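Local coordinates for citrate synthase (Pyrobaculum aerophilum, PDB 2IBP), which probably catalyses the condensation of oxaloacetate with acetyl-CoA and water to give citrate and CoA, a step of the tricarboxylic acid cycle, at residues Y164-S169 and G357-Y362; D197-R202 and A311-P316. All coordinates share one frame; numbering follows the deposited sequence. Where two conformers were deposited one is given.

Contact 1: Y164-S169 and G357-Y362; sequences YHYRFS and GIPYEY. With ACT (acetate ion), chain C.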
ATOM      1  N   TYR A 164       0.396 -12.674 -19.153  1.00  6.90           N
ATOM      2  CA  TYR A 164      -0.457 -13.821 -18.867  1.00  8.04           C
ATOM      3  C   TYR A 164      -1.891 -13.365 -18.647  1.00  5.61           C
ATOM      4  O   TYR A 164      -2.823 -13.965 -19.149  1.00  9.00           O
ATOM      5  CB  TYR A 164       0.021 -14.559 -17.629  1.00  8.63           C
ATOM      6  CG  TYR A 164       1.186 -15.500 -17.842  1.00  7.18           C
ATOM      7  CD1 TYR A 164       1.975 -15.425 -18.977  1.00  7.98           C
ATOM      8  CD2 TYR A 164       1.572 -16.388 -16.840  1.00 10.27           C
ATOM      9  CE1 TYR A 164       3.048 -16.294 -19.170  1.00  7.38           C
ATOM     10  CE2 TYR A 164       2.666 -17.231 -17.008  1.00 11.07           C
ATOM     11  CZ  TYR A 164       3.408 -17.164 -18.176  1.00 11.08           C
ATOM     12  OH  TYR A 164       4.523 -17.971 -18.355  1.00 11.84           O
ATOM     13  N   HIS A 165      -2.043 -12.239 -17.964  1.00  8.36           N
ATOM     14  CA  HIS A 165      -3.377 -11.720 -17.763  1.00  7.23           C
ATOM     15  C   HIS A 165      -3.992 -11.346 -19.103  1.00  6.75           C
ATOM     16  O   HIS A 165      -5.159 -11.665 -19.375  1.00  8.16           O
ATOM     17  CB  HIS A 165      -3.378 -10.521 -16.853  1.00  9.71           C
ATOM     18  CG  HIS A 165      -4.753 -10.078 -16.499  1.00  8.34           C
ATOM     19  ND1 HIS A 165      -5.445  -9.166 -17.259  1.00  7.83           N
ATOM     20  CD2 HIS A 165      -5.623 -10.536 -15.568  1.00 10.86           C
ATOM     21  CE1 HIS A 165      -6.660  -9.017 -16.762  1.00 10.57           C
ATOM     22  NE2 HIS A 165      -6.796  -9.842 -15.738  1.00  8.73           N
ATOM     23  N   TYR A 166      -3.217 -10.669 -19.946  1.00  9.06           N
ATOM     24  CA  TYR A 166      -3.717 -10.290 -21.268  1.00  8.19           C
ATOM     25  C   TYR A 166      -4.226 -11.517 -22.011  1.00  8.69           C
ATOM     26  O   TYR A 166      -5.342 -11.524 -22.513  1.00 11.18           O
ATOM     27  CB  TYR A 166      -2.671  -9.553 -22.079  1.00  9.87           C
ATOM     28  CG  TYR A 166      -3.100  -9.343 -23.506  1.00  7.26           C
ATOM     29  CD1 TYR A 166      -4.094  -8.431 -23.812  1.00 13.09           C
ATOM     30  CD2 TYR A 166      -2.570 -10.115 -24.534  1.00  9.92           C
ATOM     31  CE1 TYR A 166      -4.537  -8.276 -25.110  1.00 14.15           C
ATOM     32  CE2 TYR A 166      -2.971  -9.932 -25.838  1.00 10.67           C
ATOM     33  CZ  TYR A 166      -3.974  -9.038 -26.116  1.00 11.00           C
ATOM     34  OH  TYR A 166      -4.388  -8.879 -27.431  1.00 14.58           O
ATOM     35  N   ARG A 167      -3.396 -12.546 -22.089  1.00  7.51           N
ATOM     36  CA  ARG A 167      -3.759 -13.778 -22.782  1.00  7.20           C
ATOM     37  C   ARG A 167      -5.020 -14.393 -22.195  1.00 10.31           C
ATOM     38  O   ARG A 167      -5.942 -14.730 -22.925  1.00  9.77           O
ATOM     39  CB  ARG A 167      -2.611 -14.779 -22.701  1.00 11.11           C
ATOM     40  CG  ARG A 167      -1.320 -14.291 -23.320  1.00 13.57           C
ATOM     41  CD  ARG A 167      -1.396 -14.137 -24.817  1.00 14.54           C
ATOM     42  NE  ARG A 167      -1.615 -15.415 -25.502  1.00 13.61           N
ATOM     43  CZ  ARG A 167      -1.603 -15.529 -26.827  1.00 16.07           C
ATOM     44  NH1 ARG A 167      -1.364 -14.465 -27.582  1.00 14.82           N
ATOM     45  NH2 ARG A 167      -1.813 -16.701 -27.383  1.00 17.20           N
ATOM     46  N   PHE A 168      -5.044 -14.582 -20.878  1.00  9.80           N
ATOM     47  CA  PHE A 168      -6.219 -15.151 -20.246  1.00  9.09           C
ATOM     48  C   PHE A 168      -7.460 -14.292 -20.444  1.00  9.41           C
ATOM     49  O   PHE A 168      -8.555 -14.829 -20.594  1.00 13.40           O
ATOM     50  CB  PHE A 168      -6.019 -15.396 -18.756  1.00  9.49           C
ATOM     51  CG  PHE A 168      -5.068 -16.506 -18.428  1.00 10.54           C
ATOM     52  CD1 PHE A 168      -5.169 -17.743 -19.036  1.00 13.95           C
ATOM     53  CD2 PHE A 168      -4.236 -16.386 -17.337  1.00 15.27           C
ATOM     54  CE1 PHE A 168      -4.345 -18.791 -18.656  1.00 20.05           C
ATOM     55  CE2 PHE A 168      -3.398 -17.424 -16.957  1.00 15.46           C
ATOM     56  CZ  PHE A 168      -3.486 -18.637 -17.592  1.00 13.39           C
ATOM     57  N   SER A 169      -7.298 -12.969 -20.426  1.00  9.56           N
ATOM     58  CA  SER A 169      -8.451 -12.064 -20.566  1.00  9.38           C
ATOM     59  C   SER A 169      -9.104 -12.219 -21.940  1.00 14.31           C
ATOM     60  O   SER A 169     -10.293 -11.938 -22.109  1.00 16.08           O
ATOM     61  CB  SER A 169      -8.043 -10.601 -20.338  1.00  9.20           C
ATOM     62  OG  SER A 169      -7.332 -10.088 -21.444  1.00 11.64           O
ATOM     63  N   GLY A 357      -1.353  -2.565 -30.675  1.00  9.40           N
ATOM     64  CA  GLY A 357      -2.468  -3.435 -30.316  1.00 12.40           C
ATOM     65  C   GLY A 357      -2.557  -3.695 -28.827  1.00 12.52           C
ATOM     66  O   GLY A 357      -3.241  -4.612 -28.386  1.00 13.31           O
ATOM     67  N   ILE A 358      -1.861  -2.884 -28.040  1.00 10.11           N
ATOM     68  CA  ILE A 358      -1.923  -3.031 -26.587  1.00  9.73           C
ATOM     69  C   ILE A 358      -3.183  -2.313 -26.134  1.00  8.39           C
ATOM     70  O   ILE A 358      -3.366  -1.119 -26.423  1.00  9.59           O
ATOM     71  CB  ILE A 358      -0.715  -2.394 -25.911  1.00  9.08           C
ATOM     72  CG1 ILE A 358       0.567  -3.134 -26.348  1.00 11.13           C
ATOM     73  CG2 ILE A 358      -0.907  -2.375 -24.378  1.00  9.24           C
ATOM     74  CD1 ILE A 358       1.844  -2.492 -25.881  1.00 17.75           C
ATOM     75  N   PRO A 359      -4.112  -3.052 -25.503  1.00  9.63           N
ATOM     76  CA  PRO A 359      -5.339  -2.394 -25.044  1.00 10.11           C
ATOM     77  C   PRO A 359      -5.055  -1.301 -24.008  1.00  9.76           C
ATOM     78  O   PRO A 359      -4.099  -1.391 -23.240  1.00  9.14           O
ATOM     79  CB  PRO A 359      -6.160  -3.543 -24.443  1.00  9.03           C
ATOM     80  CG  PRO A 359      -5.592  -4.758 -25.030  1.00 10.19           C
ATOM     81  CD  PRO A 359      -4.121  -4.484 -25.199  1.00 10.23           C
ATOM     82  N   TYR A 360      -5.922  -0.303 -23.945  1.00  9.35           N
ATOM     83  CA  TYR A 360      -5.727   0.813 -23.033  1.00  7.69           C
ATOM     84  C   TYR A 360      -5.505   0.375 -21.591  1.00  8.48           C
ATOM     85  O   TYR A 360      -4.701   0.983 -20.866  1.00  7.84           O
ATOM     86  CB  TYR A 360      -6.964   1.705 -23.016  1.00 10.62           C
ATOM     87  CG  TYR A 360      -7.222   2.459 -24.289  1.00  9.24           C
ATOM     88  CD1 TYR A 360      -6.279   3.344 -24.786  1.00 11.87           C
ATOM     89  CD2 TYR A 360      -8.467   2.422 -24.887  1.00 12.38           C
ATOM     90  CE1 TYR A 360      -6.541   4.114 -25.911  1.00 11.98           C
ATOM     91  CE2 TYR A 360      -8.739   3.185 -26.019  1.00 13.52           C
ATOM     92  CZ  TYR A 360      -7.777   4.031 -26.517  1.00 12.24           C
ATOM     93  OH  TYR A 360      -8.033   4.786 -27.651  1.00 14.61           O
ATOM     94  N   GLU A 361      -6.269  -0.616 -21.152  1.00  9.59           N
ATOM     95  CA  GLU A 361      -6.204  -1.070 -19.770  0.50 10.40           C
ATOM     96  C   GLU A 361      -4.855  -1.688 -19.402  1.00  5.35           C
ATOM     97  O   GLU A 361      -4.583  -1.903 -18.223  1.00  8.88           O
ATOM     98  CB  GLU A 361      -7.354  -2.022 -19.441  0.50 10.56           C
ATOM     99  CG  GLU A 361      -7.412  -3.314 -20.252  0.50 14.90           C
ATOM    100  CD  GLU A 361      -8.175  -3.220 -21.584  0.50 13.95           C
ATOM    101  OE1 GLU A 361      -8.465  -2.113 -22.096  0.50 12.60           O
ATOM    102  OE2 GLU A 361      -8.494  -4.306 -22.120  0.50 25.99           O
ATOM    103  N   TYR A 362      -4.019  -1.950 -20.409  1.00  6.21           N
ATOM    104  CA  TYR A 362      -2.663  -2.484 -20.165  1.00  6.91           C
ATOM    105  C   TYR A 362      -1.598  -1.389 -20.153  1.00  7.26           C
ATOM    106  O   TYR A 362      -0.433  -1.656 -19.870  1.00  7.20           O
ATOM    107  CB  TYR A 362      -2.305  -3.628 -21.112  1.00  5.71           C
ATOM    108  CG  TYR A 362      -3.108  -4.866 -20.809  1.00  8.29           C
ATOM    109  CD1 TYR A 362      -2.685  -5.776 -19.831  1.00  8.67           C
ATOM    110  CD2 TYR A 362      -4.374  -5.038 -21.339  1.00  8.65           C
ATOM    111  CE1 TYR A 362      -3.451  -6.845 -19.481  1.00  7.02           C
ATOM    112  CE2 TYR A 362      -5.164  -6.097 -20.970  1.00 10.10           C
ATOM    113  CZ  TYR A 362      -4.716  -6.992 -20.013  1.00  9.54           C
ATOM    114  OH  TYR A 362      -5.511  -8.052 -19.632  1.00  9.57           O
TER
HETATM  115  C   ACT C 902      -8.185  -0.231 -26.914  1.00 30.14           C
HETATM  116  O   ACT C 902      -8.135  -0.725 -25.758  1.00 18.87           O
HETATM  117  OXT ACT C 902      -9.311  -0.223 -27.466  1.00 28.98           O
HETATM  118  CH3 ACT C 902      -6.976   0.339 -27.601  1.00 23.16           C

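Contact 2: D197-R202 and A311-P316; sequences DPLASR and AKFGDP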
ATOM      1  N   ASP A 197       8.483  -7.223 -34.096  1.00 11.52           N
ATOM      2  CA  ASP A 197       9.284  -6.451 -35.026  0.50  2.08           C
ATOM      3  C   ASP A 197      10.280  -5.688 -34.148  1.00 11.44           C
ATOM      4  O   ASP A 197       9.945  -5.230 -33.046  1.00 10.90           O
ATOM      5  CB  ASP A 197       8.397  -5.465 -35.792  0.50  4.59           C
ATOM      6  CG  ASP A 197       9.139  -4.733 -36.886  0.50 14.16           C
ATOM      7  OD1 ASP A 197      10.020  -3.904 -36.571  0.50 20.40           O
ATOM      8  OD2 ASP A 197       8.778  -4.920 -38.068  0.50 30.38           O
ATOM      9  N   PRO A 198      11.532  -5.614 -34.587  1.00 14.01           N
ATOM     10  CA  PRO A 198      12.571  -4.894 -33.855  1.00 12.91           C
ATOM     11  C   PRO A 198      12.174  -3.490 -33.402  1.00 10.20           C
ATOM     12  O   PRO A 198      12.569  -3.055 -32.320  1.00 11.87           O
ATOM     13  CB  PRO A 198      13.709  -4.788 -34.872  1.00 20.20           C
ATOM     14  CG  PRO A 198      13.471  -5.879 -35.846  1.00 17.09           C
ATOM     15  CD  PRO A 198      12.046  -6.278 -35.796  1.00 16.30           C
ATOM     16  N   LEU A 199      11.465  -2.764 -34.249  1.00 10.01           N
ATOM     17  CA  LEU A 199      11.050  -1.415 -33.925  1.00 10.85           C
ATOM     18  C   LEU A 199      10.036  -1.404 -32.760  1.00  9.18           C
ATOM     19  O   LEU A 199      10.119  -0.551 -31.877  1.00 10.16           O
ATOM     20  CB  LEU A 199      10.473  -0.755 -35.170  1.00 12.53           C
ATOM     21  CG  LEU A 199      10.089   0.716 -35.103  1.00 17.06           C
ATOM     22  CD1 LEU A 199      11.183   1.574 -34.507  1.00 20.37           C
ATOM     23  CD2 LEU A 199       9.725   1.160 -36.529  1.00 16.27           C
ATOM     24  N   ALA A 200       9.148  -2.394 -32.717  1.00  8.83           N
ATOM     25  CA  ALA A 200       8.171  -2.487 -31.627  1.00  8.58           C
ATOM     26  C   ALA A 200       8.905  -2.815 -30.320  1.00  9.67           C
ATOM     27  O   ALA A 200       8.649  -2.193 -29.284  1.00 10.15           O
ATOM     28  CB  ALA A 200       7.099  -3.529 -31.936  1.00 10.23           C
ATOM     29  N   SER A 201       9.856  -3.749 -30.385  1.00  8.25           N
ATOM     30  CA  SER A 201      10.651  -4.109 -29.197  1.00  6.12           C
ATOM     31  C   SER A 201      11.429  -2.910 -28.691  1.00  8.13           C
ATOM     32  O   SER A 201      11.573  -2.714 -27.486  1.00  9.58           O
ATOM     33  CB  SER A 201      11.641  -5.233 -29.515  1.00 16.30           C
ATOM     34  OG  SER A 201      10.944  -6.398 -29.878  1.00 21.49           O
ATOM     35  N   ARG A 202      12.040  -2.171 -29.610  1.00  7.81           N
ATOM     36  CA  ARG A 202      12.764  -0.969 -29.208  1.00  9.38           C
ATOM     37  C   ARG A 202      11.860   0.004 -28.462  1.00  7.93           C
ATOM     38  O   ARG A 202      12.272   0.642 -27.501  1.00  9.02           O
ATOM     39  CB  ARG A 202      13.419  -0.273 -30.404  1.00  9.11           C
ATOM     40  CG  ARG A 202      14.177   0.977 -30.003  1.00 11.56           C
ATOM     41  CD  ARG A 202      15.097   1.485 -31.090  1.00 13.04           C
ATOM     42  NE  ARG A 202      14.422   2.062 -32.247  1.00 11.48           N
ATOM     43  CZ  ARG A 202      14.160   3.359 -32.415  1.00  9.63           C
ATOM     44  NH1 ARG A 202      14.393   4.252 -31.452  1.00 12.88           N
ATOM     45  NH2 ARG A 202      13.611   3.766 -33.545  1.00 12.18           N
ATOM     46  N   ALA A 311       6.509   6.029 -39.153  1.00 12.59           N
ATOM     47  CA  ALA A 311       7.170   6.091 -40.464  1.00 11.68           C
ATOM     48  C   ALA A 311       7.179   4.669 -41.043  1.00 15.54           C
ATOM     49  O   ALA A 311       6.949   4.476 -42.240  1.00 18.79           O
ATOM     50  CB  ALA A 311       8.568   6.630 -40.341  1.00 14.47           C
ATOM     51  N   LYS A 312       7.396   3.667 -40.188  1.00 11.13           N
ATOM     52  CA  LYS A 312       7.419   2.286 -40.640  1.00 15.82           C
ATOM     53  C   LYS A 312       6.049   1.652 -40.796  1.00 16.60           C
ATOM     54  O   LYS A 312       5.763   1.049 -41.826  1.00 19.07           O
ATOM     55  CB  LYS A 312       8.261   1.413 -39.711  1.00 14.97           C
ATOM     56  CG  LYS A 312       8.360  -0.033 -40.189  1.00 22.80           C
ATOM     57  CD  LYS A 312       9.247  -0.862 -39.286  1.00 27.44           C
ATOM     58  CE  LYS A 312       9.567  -2.222 -39.896  1.00 36.71           C
ATOM     59  NZ  LYS A 312       8.367  -3.036 -40.210  1.00 38.02           N
ATOM     60  N   PHE A 313       5.206   1.774 -39.776  1.00 11.53           N
ATOM     61  CA  PHE A 313       3.923   1.093 -39.762  1.00 12.73           C
ATOM     62  C   PHE A 313       2.734   1.947 -40.169  1.00 15.35           C
ATOM     63  O   PHE A 313       1.615   1.448 -40.245  1.00 21.13           O
ATOM     64  CB  PHE A 313       3.659   0.508 -38.384  1.00 14.95           C
ATOM     65  CG  PHE A 313       4.666  -0.515 -37.975  1.00 15.21           C
ATOM     66  CD1 PHE A 313       4.648  -1.773 -38.553  1.00 19.28           C
ATOM     67  CD2 PHE A 313       5.642  -0.223 -37.033  1.00 15.06           C
ATOM     68  CE1 PHE A 313       5.591  -2.725 -38.204  1.00 25.74           C
ATOM     69  CE2 PHE A 313       6.575  -1.183 -36.665  1.00 17.55           C
ATOM     70  CZ  PHE A 313       6.553  -2.427 -37.260  1.00 24.01           C
ATOM     71  N   GLY A 314       2.967   3.227 -40.382  1.00 14.71           N
ATOM     72  CA  GLY A 314       1.885   4.126 -40.749  1.00 16.09           C
ATOM     73  C   GLY A 314       1.227   4.751 -39.532  1.00 18.43           C
ATOM     74  O   GLY A 314       1.491   4.377 -38.393  1.00 15.84           O
ATOM     75  N   ASP A 315       0.338   5.697 -39.791  1.00 13.05           N
ATOM     76  CA  ASP A 315      -0.352   6.443 -38.750  1.00 11.21           C
ATOM     77  C   ASP A 315      -1.830   6.392 -39.132  1.00 12.20           C
ATOM     78  O   ASP A 315      -2.427   7.438 -39.379  1.00 11.85           O
ATOM     79  CB  ASP A 315       0.165   7.882 -38.800  1.00 12.55           C
ATOM     80  CG  ASP A 315      -0.309   8.750 -37.648  1.00 12.94           C
ATOM     81  OD1 ASP A 315      -0.577   8.224 -36.538  1.00 12.79           O
ATOM     82  OD2 ASP A 315      -0.331   9.984 -37.847  1.00 12.99           O
ATOM     83  N   PRO A 316      -2.421   5.180 -39.158  1.00 11.96           N
ATOM     84  CA  PRO A 316      -3.796   4.963 -39.651  1.00 14.80           C
ATOM     85  C   PRO A 316      -4.907   5.719 -38.947  1.00 18.36           C
ATOM     86  O   PRO A 316      -5.969   5.941 -39.531  1.00 15.76           O
ATOM     87  CB  PRO A 316      -4.002   3.452 -39.495  1.00 20.59           C
ATOM     88  CG  PRO A 316      -2.972   3.002 -38.532  1.00 19.54           C
ATOM     89  CD  PRO A 316      -1.810   3.926 -38.680  1.00 14.11           C
TER

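Contact 1: Y164-S169 and G357-Y362
P359 meets Y166. Its CG lies 3.7 Å from Y166 CE1, and the two side chains cross at about a right angle. Y360 turns to other partners. Its backbone N gives a nearly straight hydrogen bond (167°) to O of the acetate ion, probably from the crystallisation liquor. The acetate CH3 sits over the centre of one face of the Y360 ring, and the ring also packs on V257 and L261 of helix 252-263. An alanine at Y360 would probably open a gap against that helix and leave the acetate methyl without its aromatic face. Y362 has the largest share of the contact. With CG anti to its carbonyl carbon (chi1 -70°), its ring reaches helix 141-169. Y362 OH and H165 ND1 share a short hydrogen bond of 2.6 Å. H165 NE2 bonds L104 O, so both ring nitrogens are held. The edge of Y166 points at the Y362 face, with CD1 3.8 Å from Y362 CE2, while Y166 CB lies over the same ring. S169 OG is 3.3 Å from Y362 OH and donates to Y166 O. H165, Y166 and Y362 form an aromatic cluster with a T-shaped pair, joining the end of helix 141-169 to the loop between helices 349-356 and 363-382.

Contact 2: D197-R202 and A311-P316
L199 and K312 pack closely, their side chains sliding past each other in opposite directions. L199 CD2 lies 3.5 Å from K312 CD, tighter than usual for two carbons, and just as near to K312 CB. The same methyl is 3.9 Å from F313 CE2. L199 CG is anti to the backbone N (chi1 -174°), which carries the branch toward helix 297-313. There it also touches F305. K312 CG in turn lies above the centre of the F313 ring, so leucine, lysine chain and phenylalanine all touch one another.

The polar side is looser, and K312 is exposed there. D197 and K312 meet tip to tip in one salt bridge, with K312 NZ 2.9 Å from D197 OD2. The ammonium comes from the syn side, 29° out of the carboxylate plane. F313 points its rim at the same oxygen, with CZ 3.4 Å from D197 OD2 and the two planes 78° apart. The other oxygen, D197 OD1, uses its anti lone pair to accept from L199 N at 3.0 Å and so caps helix 198-210. D308, seen to bind magnesium in this protein though not in this chain, lies close to L199 and forms a salt bridge with R202. One carboxylate thus both caps a helix start and pairs with a lysine. Solvent probably weakens the ion pair, while the close methyl contacts should depend on it less.

How the contacts relate
The two contacts share no helix. Contact 1 is partly buried, about 17 Å from the centre of the chain to its own centre. Contact 2 is a surface contact, about 23 Å out. Their nearest atoms are about 8 Å apart, so they do not touch. Contact 1 sets a helix end against a loop with rings and one hydroxyl-imidazole hydrogen bond. Contact 2 joins the start of one helix to the end of another with a salt bridge beside leucine and phenylalanine carbons. Nearby elements connect them: D315 bonds Y355 in the helix leading into 357-362, and R167 bonds M191 of helix 183-192, on which A200 packs.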